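Local coordinates for probable transcriptional regulator, ArsR family protein (Rhodococcus sp. RHA1, PDB 3F6O) that probably binds DNA as a winged helix-turn-helix transcription factor of the ArsR family, forming a two-chain assembly, at residues E6-N9 against G10-A14; G30-T33 against V34-A38; M43-P46 against S47-H51; A87-Q90 against E91-E94. All coordinates share one frame; numbering follows the deposited sequence.

Contact 1 of 4, residues E6-N9 against G10-A14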
loop_
_atom_site.group_PDB
_atom_site.type_symbol
_atom_site.label_atom_id
_atom_site.label_comp_id
_atom_site.label_asym_id
_atom_site.label_seq_id
_atom_site.Cartn_x
_atom_site.Cartn_y
_atom_site.Cartn_z
ATOM N N GLU A 6 10.516 -7.508 -1.698
ATOM C CA GLU A 6 10.811 -7.093 -0.327
ATOM C C GLU A 6 10.893 -5.572 -0.130
ATOM O O GLU A 6 10.610 -5.061 0.968
ATOM C CB GLU A 6 12.098 -7.765 0.196
ATOM C CG GLU A 6 13.360 -7.532 -0.665
ATOM C CD GLU A 6 13.636 -8.671 -1.634
ATOM O OE1 GLU A 6 14.816 -9.000 -1.870
ATOM O OE2 GLU A 6 12.684 -9.279 -2.156
ATOM N N GLN A 7 11.273 -4.854 -1.179
ATOM C CA GLN A 7 11.264 -3.399 -1.139
ATOM C C GLN A 7 9.827 -2.840 -1.041
ATOM O O GLN A 7 9.546 -1.909 -0.251
ATOM C CB GLN A 7 12.045 -2.828 -2.340
ATOM C CG GLN A 7 13.596 -3.019 -2.205
ATOM C CD GLN A 7 14.277 -1.907 -1.367
ATOM O OE1 GLN A 7 14.582 -2.070 -0.172
ATOM N NE2 GLN A 7 14.473 -0.765 -1.989
ATOM N N LEU A 8 8.903 -3.448 -1.782
ATOM C CA LEU A 8 7.522 -2.967 -1.773
ATOM C C LEU A 8 6.731 -3.334 -0.515
ATOM O O LEU A 8 5.857 -2.604 -0.109
ATOM C CB LEU A 8 6.776 -3.419 -3.024
ATOM C CG LEU A 8 7.226 -2.818 -4.359
ATOM C CD1 LEU A 8 6.621 -3.657 -5.462
ATOM C CD2 LEU A 8 6.828 -1.333 -4.515
ATOM N N ASN A 9 7.016 -4.485 0.088
ATOM C CA ASN A 9 6.282 -4.902 1.271
ATOM C C ASN A 9 6.217 -3.834 2.348
ATOM O O ASN A 9 5.123 -3.475 2.816
ATOM C CB ASN A 9 6.915 -6.164 1.865
ATOM C CG ASN A 9 6.885 -7.347 0.909
ATOM O OD1 ASN A 9 6.083 -7.399 -0.043
ATOM N ND2 ASN A 9 7.764 -8.311 1.160
ATOM N N GLY A 10 7.381 -3.308 2.733
ATOM C CA GLY A 10 7.427 -2.323 3.806
ATOM C C GLY A 10 6.850 -0.969 3.405
ATOM O O GLY A 10 6.290 -0.259 4.227
ATOM N N ILE A 11 7.037 -0.595 2.147
ATOM C CA ILE A 11 6.481 0.660 1.614
ATOM C C ILE A 11 4.952 0.647 1.731
ATOM O O ILE A 11 4.346 1.589 2.223
ATOM C CB ILE A 11 6.978 0.892 0.164
ATOM C CG1 ILE A 11 8.430 1.420 0.189
ATOM C CG2 ILE A 11 6.058 1.856 -0.626
ATOM C CD1 ILE A 11 9.058 1.408 -1.185
ATOM N N PHE A 12 4.333 -0.436 1.287
ATOM C CA PHE A 12 2.890 -0.535 1.397
ATOM C C PHE A 12 2.415 -0.742 2.845
ATOM O O PHE A 12 1.419 -0.159 3.238
ATOM C CB PHE A 12 2.360 -1.631 0.484
ATOM C CG PHE A 12 2.350 -1.262 -0.954
ATOM C CD1 PHE A 12 1.618 -0.162 -1.399
ATOM C CD2 PHE A 12 3.004 -2.053 -1.879
ATOM C CE1 PHE A 12 1.600 0.151 -2.755
ATOM C CE2 PHE A 12 2.974 -1.749 -3.249
ATOM C CZ PHE A 12 2.269 -0.643 -3.677
ATOM N N GLN A 13 3.141 -1.521 3.654
ATOM C CA GLN A 13 2.760 -1.669 5.068
ATOM C C GLN A 13 2.728 -0.327 5.810
ATOM O O GLN A 13 1.883 -0.100 6.696
ATOM C CB GLN A 13 3.717 -2.646 5.779
ATOM C CG GLN A 13 3.307 -2.971 7.208
ATOM C CD GLN A 13 2.023 -3.750 7.296
ATOM O OE1 GLN A 13 1.968 -4.908 6.904
ATOM N NE2 GLN A 13 0.969 -3.120 7.827
ATOM N N ALA A 14 3.649 0.561 5.444
ATOM C CA ALA A 14 3.722 1.874 6.056
ATOM C C ALA A 14 2.433 2.645 5.801
ATOM O O ALA A 14 1.921 3.305 6.701
ATOM C CB ALA A 14 4.937 2.646 5.565
#

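Contact 2 of 4, residues G30-T33 against V34-A38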
loop_
_atom_site.group_PDB
_atom_site.type_symbol
_atom_site.label_atom_id
_atom_site.label_comp_id
_atom_site.label_asym_id
_atom_site.label_seq_id
_atom_site.Cartn_x
_atom_site.Cartn_y
_atom_site.Cartn_z
ATOM N N GLY A 30 5.734 20.239 3.919
ATOM C CA GLY A 30 7.059 20.737 4.306
ATOM C C GLY A 30 7.550 20.043 5.561
ATOM O O GLY A 30 6.783 19.319 6.174
ATOM N N PRO A 31 8.824 20.274 5.954
ATOM C CA PRO A 31 9.380 19.553 7.121
ATOM C C PRO A 31 8.771 20.000 8.457
ATOM O O PRO A 31 8.096 21.052 8.523
ATOM C CB PRO A 31 10.877 19.894 7.058
ATOM C CG PRO A 31 10.882 21.314 6.377
ATOM C CD PRO A 31 9.822 21.174 5.327
ATOM N N ALA A 32 9.044 19.225 9.509
ATOM C CA ALA A 32 8.453 19.439 10.826
ATOM C C ALA A 32 9.232 18.649 11.867
ATOM O O ALA A 32 9.938 17.689 11.533
ATOM C CB ALA A 32 6.962 18.998 10.812
ATOM N N THR A 33 9.118 19.046 13.128
ATOM C CA THR A 33 9.681 18.279 14.229
ATOM C C THR A 33 8.690 17.185 14.658
ATOM O O THR A 33 7.499 17.282 14.382
ATOM C CB THR A 33 9.969 19.156 15.463
ATOM O OG1 THR A 33 8.735 19.654 15.998
ATOM C CG2 THR A 33 10.890 20.318 15.101
ATOM N N VAL A 34 9.189 16.145 15.309
ATOM C CA VAL A 34 8.320 15.111 15.883
ATOM C C VAL A 34 7.240 15.703 16.812
ATOM O O VAL A 34 6.080 15.294 16.755
ATOM C CB VAL A 34 9.166 14.026 16.616
ATOM C CG1 VAL A 34 8.282 13.136 17.523
ATOM C CG2 VAL A 34 9.958 13.188 15.602
ATOM N N SER A 35 7.607 16.683 17.652
ATOM C CA SER A 35 6.651 17.208 18.641
ATOM C C SER A 35 5.497 17.905 17.932
ATOM O O SER A 35 4.344 17.811 18.329
ATOM C CB SER A 35 7.343 18.127 19.639
ATOM O OG SER A 35 7.362 19.443 19.122
ATOM N N GLU A 36 5.812 18.563 16.831
ATOM C CA GLU A 36 4.825 19.181 15.982
ATOM C C GLU A 36 3.908 18.125 15.334
ATOM O O GLU A 36 2.667 18.248 15.375
ATOM C CB GLU A 36 5.617 19.954 14.944
ATOM C CG GLU A 36 4.891 20.880 14.145
ATOM C CD GLU A 36 5.806 21.650 13.185
ATOM O OE1 GLU A 36 7.093 21.729 13.357
ATOM O OE2 GLU A 36 5.189 22.194 12.254
ATOM N N LEU A 37 4.519 17.075 14.770
ATOM C CA LEU A 37 3.787 15.995 14.101
ATOM C C LEU A 37 2.869 15.213 15.031
ATOM O O LEU A 37 1.806 14.777 14.610
ATOM C CB LEU A 37 4.751 15.034 13.371
ATOM C CG LEU A 37 5.575 15.637 12.226
ATOM C CD1 LEU A 37 6.684 14.649 11.747
ATOM C CD2 LEU A 37 4.657 16.055 11.044
ATOM N N ALA A 38 3.266 15.097 16.301
ATOM C CA ALA A 38 2.525 14.308 17.295
ATOM C C ALA A 38 1.244 14.988 17.791
ATOM O O ALA A 38 0.332 14.306 18.228
ATOM C CB ALA A 38 3.405 13.991 18.473
#

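Contact 3 of 4, residues M43-P46 against S47-H51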
loop_
_atom_site.group_PDB
_atom_site.type_symbol
_atom_site.label_atom_id
_atom_site.label_comp_id
_atom_site.label_asym_id
_atom_site.label_seq_id
_atom_site.Cartn_x
_atom_site.Cartn_y
_atom_site.Cartn_z
ATOM N N MET A 43 -2.126 9.518 21.457
ATOM C CA MET A 43 -1.348 8.354 21.820
ATOM C C MET A 43 -0.152 8.892 22.544
ATOM O O MET A 43 0.196 10.065 22.410
ATOM C CB MET A 43 -0.941 7.506 20.598
ATOM C CG MET A 43 -0.058 8.188 19.540
ATOM S SD MET A 43 0.245 7.114 18.103
ATOM C CE MET A 43 -1.319 7.207 17.228
ATOM N N ALA A 44 0.448 8.034 23.342
ATOM C CA ALA A 44 1.639 8.367 24.076
ATOM C C ALA A 44 2.795 8.477 23.083
ATOM O O ALA A 44 2.787 7.848 22.011
ATOM C CB ALA A 44 1.904 7.298 25.132
ATOM N N LEU A 45 3.772 9.304 23.418
ATOM C CA LEU A 45 4.896 9.529 22.517
ATOM C C LEU A 45 5.619 8.238 22.058
ATOM O O LEU A 45 5.986 8.142 20.894
ATOM C CB LEU A 45 5.877 10.520 23.125
ATOM C CG LEU A 45 7.130 10.923 22.336
ATOM C CD1 LEU A 45 6.786 11.631 21.031
ATOM C CD2 LEU A 45 7.992 11.812 23.235
ATOM N N PRO A 46 5.844 7.255 22.971
ATOM C CA PRO A 46 6.436 5.974 22.532
ATOM C C PRO A 46 5.659 5.306 21.395
ATOM O O PRO A 46 6.270 4.803 20.430
ATOM C CB PRO A 46 6.354 5.103 23.795
ATOM C CG PRO A 46 6.477 6.103 24.920
ATOM C CD PRO A 46 5.605 7.252 24.432
ATOM N N SER A 47 4.337 5.305 21.496
ATOM C CA SER A 47 3.495 4.743 20.439
ATOM C C SER A 47 3.624 5.539 19.138
ATOM O O SER A 47 3.653 4.960 18.052
ATOM C CB SER A 47 2.030 4.676 20.858
ATOM O OG SER A 47 1.899 3.863 22.018
ATOM N N PHE A 48 3.728 6.856 19.265
ATOM C CA PHE A 48 3.922 7.706 18.083
ATOM C C PHE A 48 5.287 7.481 17.447
ATOM O O PHE A 48 5.401 7.413 16.224
ATOM C CB PHE A 48 3.723 9.184 18.395
ATOM C CG PHE A 48 3.743 10.069 17.149
ATOM C CD1 PHE A 48 2.697 10.024 16.218
ATOM C CD2 PHE A 48 4.810 10.919 16.915
ATOM C CE1 PHE A 48 2.716 10.855 15.045
ATOM C CE2 PHE A 48 4.844 11.744 15.761
ATOM C CZ PHE A 48 3.782 11.709 14.840
ATOM N N MET A 49 6.307 7.345 18.285
ATOM C CA MET A 49 7.654 7.045 17.816
ATOM C C MET A 49 7.742 5.749 17.006
ATOM O O MET A 49 8.549 5.644 16.100
ATOM C CB MET A 49 8.662 7.080 18.973
ATOM C CG MET A 49 8.976 8.503 19.522
ATOM S SD MET A 49 9.406 9.739 18.274
ATOM C CE MET A 49 10.750 8.938 17.424
ATOM N N LYS A 50 6.902 4.773 17.326
ATOM C CA LYS A 50 6.820 3.540 16.523
ATOM C C LYS A 50 6.421 3.846 15.076
ATOM O O LYS A 50 6.978 3.282 14.135
ATOM C CB LYS A 50 5.834 2.558 17.158
ATOM C CG LYS A 50 6.506 1.572 18.072
ATOM C CD LYS A 50 5.690 1.306 19.309
ATOM C CE LYS A 50 4.587 0.316 19.101
ATOM N NZ LYS A 50 4.154 -0.138 20.472
ATOM N N HIS A 51 5.495 4.773 14.907
ATOM C CA HIS A 51 5.101 5.206 13.553
ATOM C C HIS A 51 6.200 5.986 12.827
ATOM O O HIS A 51 6.491 5.738 11.661
ATOM C CB HIS A 51 3.806 6.013 13.605
ATOM C CG HIS A 51 2.635 5.212 14.065
ATOM N ND1 HIS A 51 2.261 4.044 13.444
ATOM C CD2 HIS A 51 1.766 5.391 15.088
ATOM C CE1 HIS A 51 1.203 3.537 14.059
ATOM N NE2 HIS A 51 0.881 4.339 15.059
HETATM O O HOH W 1 -0.726 5.172 23.493
#

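Contact 4 of 4, residues A87-Q90 against E91-E94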
loop_
_atom_site.group_PDB
_atom_site.type_symbol
_atom_site.label_atom_id
_atom_site.label_comp_id
_atom_site.label_asym_id
_atom_site.label_seq_id
_atom_site.Cartn_x
_atom_site.Cartn_y
_atom_site.Cartn_z
ATOM N N ALA A 87 1.275 1.476 -12.100
ATOM C CA ALA A 87 1.338 1.673 -13.546
ATOM C C ALA A 87 1.522 0.352 -14.283
ATOM O O ALA A 87 0.951 0.149 -15.355
ATOM C CB ALA A 87 2.469 2.649 -13.889
ATOM N N GLU A 88 2.326 -0.535 -13.708
ATOM C CA GLU A 88 2.579 -1.851 -14.262
ATOM C C GLU A 88 1.285 -2.675 -14.351
ATOM O O GLU A 88 1.037 -3.340 -15.357
ATOM C CB GLU A 88 3.652 -2.560 -13.434
ATOM C CG GLU A 88 3.625 -4.082 -13.500
ATOM C CD GLU A 88 4.744 -4.717 -12.682
ATOM O OE1 GLU A 88 5.904 -4.677 -13.176
ATOM O OE2 GLU A 88 4.469 -5.275 -11.575
ATOM N N GLN A 89 0.454 -2.617 -13.309
ATOM C CA GLN A 89 -0.806 -3.366 -13.313
ATOM C C GLN A 89 -1.800 -2.737 -14.289
ATOM O O GLN A 89 -2.490 -3.428 -15.060
ATOM C CB GLN A 89 -1.425 -3.418 -11.907
ATOM C CG GLN A 89 -0.509 -3.853 -10.778
ATOM C CD GLN A 89 0.634 -4.762 -11.183
ATOM O OE1 GLN A 89 0.442 -5.816 -11.799
ATOM N NE2 GLN A 89 1.853 -4.371 -10.791
ATOM N N GLN A 90 -1.869 -1.417 -14.233
ATOM C CA GLN A 90 -2.703 -0.675 -15.156
ATOM C C GLN A 90 -2.316 -0.838 -16.634
ATOM O O GLN A 90 -3.208 -0.878 -17.477
ATOM C CB GLN A 90 -2.837 0.762 -14.686
ATOM C CG GLN A 90 -3.813 0.799 -13.498
ATOM C CD GLN A 90 -3.469 1.826 -12.443
ATOM O OE1 GLN A 90 -3.531 1.540 -11.234
ATOM N NE2 GLN A 90 -3.107 3.028 -12.881
ATOM N N GLU A 91 -1.025 -0.989 -16.947
ATOM C CA GLU A 91 -0.606 -1.332 -18.315
ATOM C C GLU A 91 -1.149 -2.696 -18.740
ATOM O O GLU A 91 -1.613 -2.856 -19.877
ATOM C CB GLU A 91 0.918 -1.298 -18.495
ATOM C CG GLU A 91 1.380 -1.953 -19.804
ATOM C CD GLU A 91 2.701 -1.426 -20.347
ATOM O OE1 GLU A 91 3.571 -0.975 -19.558
ATOM O OE2 GLU A 91 2.871 -1.482 -21.587
ATOM N N LEU A 92 -1.081 -3.679 -17.837
ATOM C CA LEU A 92 -1.620 -5.011 -18.127
ATOM C C LEU A 92 -3.125 -4.994 -18.381
ATOM O O LEU A 92 -3.602 -5.674 -19.273
ATOM C CB LEU A 92 -1.307 -6.004 -17.004
ATOM C CG LEU A 92 0.165 -6.371 -16.856
ATOM C CD1 LEU A 92 0.323 -7.145 -15.576
ATOM C CD2 LEU A 92 0.680 -7.182 -18.054
ATOM N N TRP A 93 -3.843 -4.234 -17.564
ATOM C CA TRP A 93 -5.280 -4.076 -17.687
ATOM C C TRP A 93 -5.676 -3.402 -19.031
ATOM O O TRP A 93 -6.542 -3.905 -19.745
ATOM C CB TRP A 93 -5.817 -3.272 -16.499
ATOM C CG TRP A 93 -7.257 -2.982 -16.623
ATOM C CD1 TRP A 93 -7.832 -1.795 -17.003
ATOM C CD2 TRP A 93 -8.326 -3.896 -16.398
ATOM N NE1 TRP A 93 -9.201 -1.919 -17.016
ATOM C CE2 TRP A 93 -9.530 -3.200 -16.649
ATOM C CE3 TRP A 93 -8.388 -5.234 -16.000
ATOM C CZ2 TRP A 93 -10.780 -3.801 -16.519
ATOM C CZ3 TRP A 93 -9.635 -5.836 -15.874
ATOM C CH2 TRP A 93 -10.813 -5.117 -16.137
ATOM N N GLU A 94 -5.030 -2.289 -19.357
ATOM C CA GLU A 94 -5.348 -1.514 -20.573
ATOM C C GLU A 94 -4.879 -2.200 -21.865
ATOM O O GLU A 94 -5.335 -1.853 -22.957
ATOM C CB GLU A 94 -4.736 -0.107 -20.515
ATOM C CG GLU A 94 -5.009 0.726 -19.241
ATOM C CD GLU A 94 -6.466 1.136 -19.029
ATOM O OE1 GLU A 94 -7.373 0.711 -19.801
ATOM O OE2 GLU A 94 -6.699 1.899 -18.057
#

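Contact 1 of 4, residues E6-N9 against G10-A14
L8 and F12 stand one turn apart on helix 5-15, joined by an almost straight backbone hydrogen bond from F12 N to L8 O (3.0 Å, 175° at the hydrogen), and the next bond runs from Q13 N to N9 O (2.9 Å). The two apolar side chains run side by side in the same direction. L8 CD2 comes to 4.1 Å from F12 CE2, and the ring atom F12 CD2 is 3.4 Å from L8 O, an oblique approach. Both side chains set CG beside their own backbone N (chi1 -68° for L8 and -75° for F12), which tilts the pair back along the helix together. I11 leans on the preceding turn as well, its CD1 3.5 Å from Q7 O. The polar ends of N9 and Q13 look to the second subunit: N9 OD1 accepts from R21 of that chain, and the Q13 amide bonds to its counterpart Q13 there. Helix 5-15 thus has an apolar side, where L8, I11 and F12 meet W85, A81 and V82 of helix 77-94, and a dimer side, where F12 also packs on L15 of the second subunit; Q13 and A14 reach F54 of helix 45-57.

Contact 2 of 4, residues G30-T33 against V34-A38
T33 and E36 hold one another in a capping box, the reciprocal arrangement by which a helix start satisfies its first N-H groups. In one direction the T33 hydroxyl accepts from the backbone, E36 N to T33 OG1 being 3.2 Å with 157° at the hydrogen. It can do so because chi1 of 66° lodges OG1 between the backbone N and the carbonyl carbon, turned to the coming helix. In the other direction the carboxylate of E36 reaches back to the strand, and T33 N gives a weak bond to E36 OE1 at 3.4 Å. The extended glutamate chain, with CG opposite its backbone N (chi1 -167°), spans that gap and crosses the threonine side chain at about a right angle. Among backbone bonds, L37 N to T33 O (3.0 Å) closes the first turn. The apolar contact is A32 CB on L37 CD2 at 3.7 Å; the carboxylate carbon E36 CD also passes 3.7 Å from A32 CB. The other carboxylate oxygen, E36 OE2, makes a salt bridge to R26 of helix 18-28, so the carboxylate is shared between the cap and R26. Strand 32-33 pairs with strand 69-74 through A32 and C72, while A32 and L37 rest on L27 of helix 18-28 and V34 turns to F48 and M49 of helix 45-57.

Contact 3 of 4, residues M43-P46 against S47-H51
M43 meets F48 and H51 because its chi1 of 61° holds CG between the backbone N and the carbonyl carbon and chi2 near 180° (-176°) extends the chain to bring SD to the histidine, while the bend at chi3 (76°) turns the methyl across rather than toward the ring. M43 SD lies 3.7 Å from F48 N, and the methionine and phenylalanine side chains cross at about a right angle. The sulfur meets the imidazole of H51 at the edge, in the plane of the ring, 3.8 Å from H51 CD2, an edge-on Met-aromatic contact with the sulfur 4.8 Å from the ring centroid. L45 and M49 lie side by side, pointing the same way, with L45 CD1 4.1 Å from M49 CG. The first turn closes with hydrogen bonds from F48 N to A44 O (3.1 Å) and from M49 N to L45 O (2.7 Å). A44 is the N-cap residue but has no side chain able to accept a bond; a water accepts from A44 N and is also hydrogen-bonded to S47 OG. M43, F48 and H51 all touch T19 of helix 18-28, and F48 continues onto L37 and A38 of helix 34-38. Short helix, turn and second helix packed in this way form the helix-turn-helix, in which helix 45-57 holds the place of the recognition helix, consistent with DNA binding as in relatives.

Contact 4 of 4, residues A87-Q90 against E91-E94
L92 lies alongside Q89, the two side chains pointing the same way, with L92 CD1 4.0 Å from the amide oxygen Q89 OE1. The leucine also folds back over the preceding turn: with chi1 of -68°, CG stands beside the backbone N and comes to 3.5 Å from E88 O. Q89 bends at chi2 (-27°), which turns its amide back along the helix. There Q89 NE2 donates to E88 OE2 at 2.9 Å, OE2 lying near the amide plane and accepting through the lone pair turned away from the other oxygen. The same nitrogen also bonds to W85 O, and the two acceptors together probably fix the rotation of the amide. Four consecutive backbone bonds join the segments. The shortest is E91 N to A87 O, 2.8 Å, and the longest L92 N to E88 O, 3.3 Å. At the end of the segment E94 curls back, bringing its CG to 3.0 Å from Q90 O. Along one side the second subunit approaches, its G25 packing on Q89 and its F79 on Q90. Contact between the two segments is thus chiefly backbone hydrogen bonding with carbon-to-oxygen packing; within 87-90 the Q89 amide N-H groups are taken up by E88 and W85, and L92 and W93 pack against R29 and I74 of the second subunit.

In the fold
Along the chain the four contacts follow in series, each closing before the next opens. Contacts 2 and 3 are neighbours, their centres about 13 Å apart, and they touch where V34, L37 and A38 of helix 34-38 pack on F48 and M49 of helix 45-57; together they make up much of the helix-turn-helix. Contact 1 lies on helix 5-15 and contact 4 near the end of helix 77-94, centres about 20 Å apart, and both reach the second subunit. Contacts 3 and 4 are farthest separated, about 38 Å between centres and on opposite sides of the chain's centre. The probable DNA-reading part and the dimer-forming helices thus occupy different regions of one ArsR-type fold.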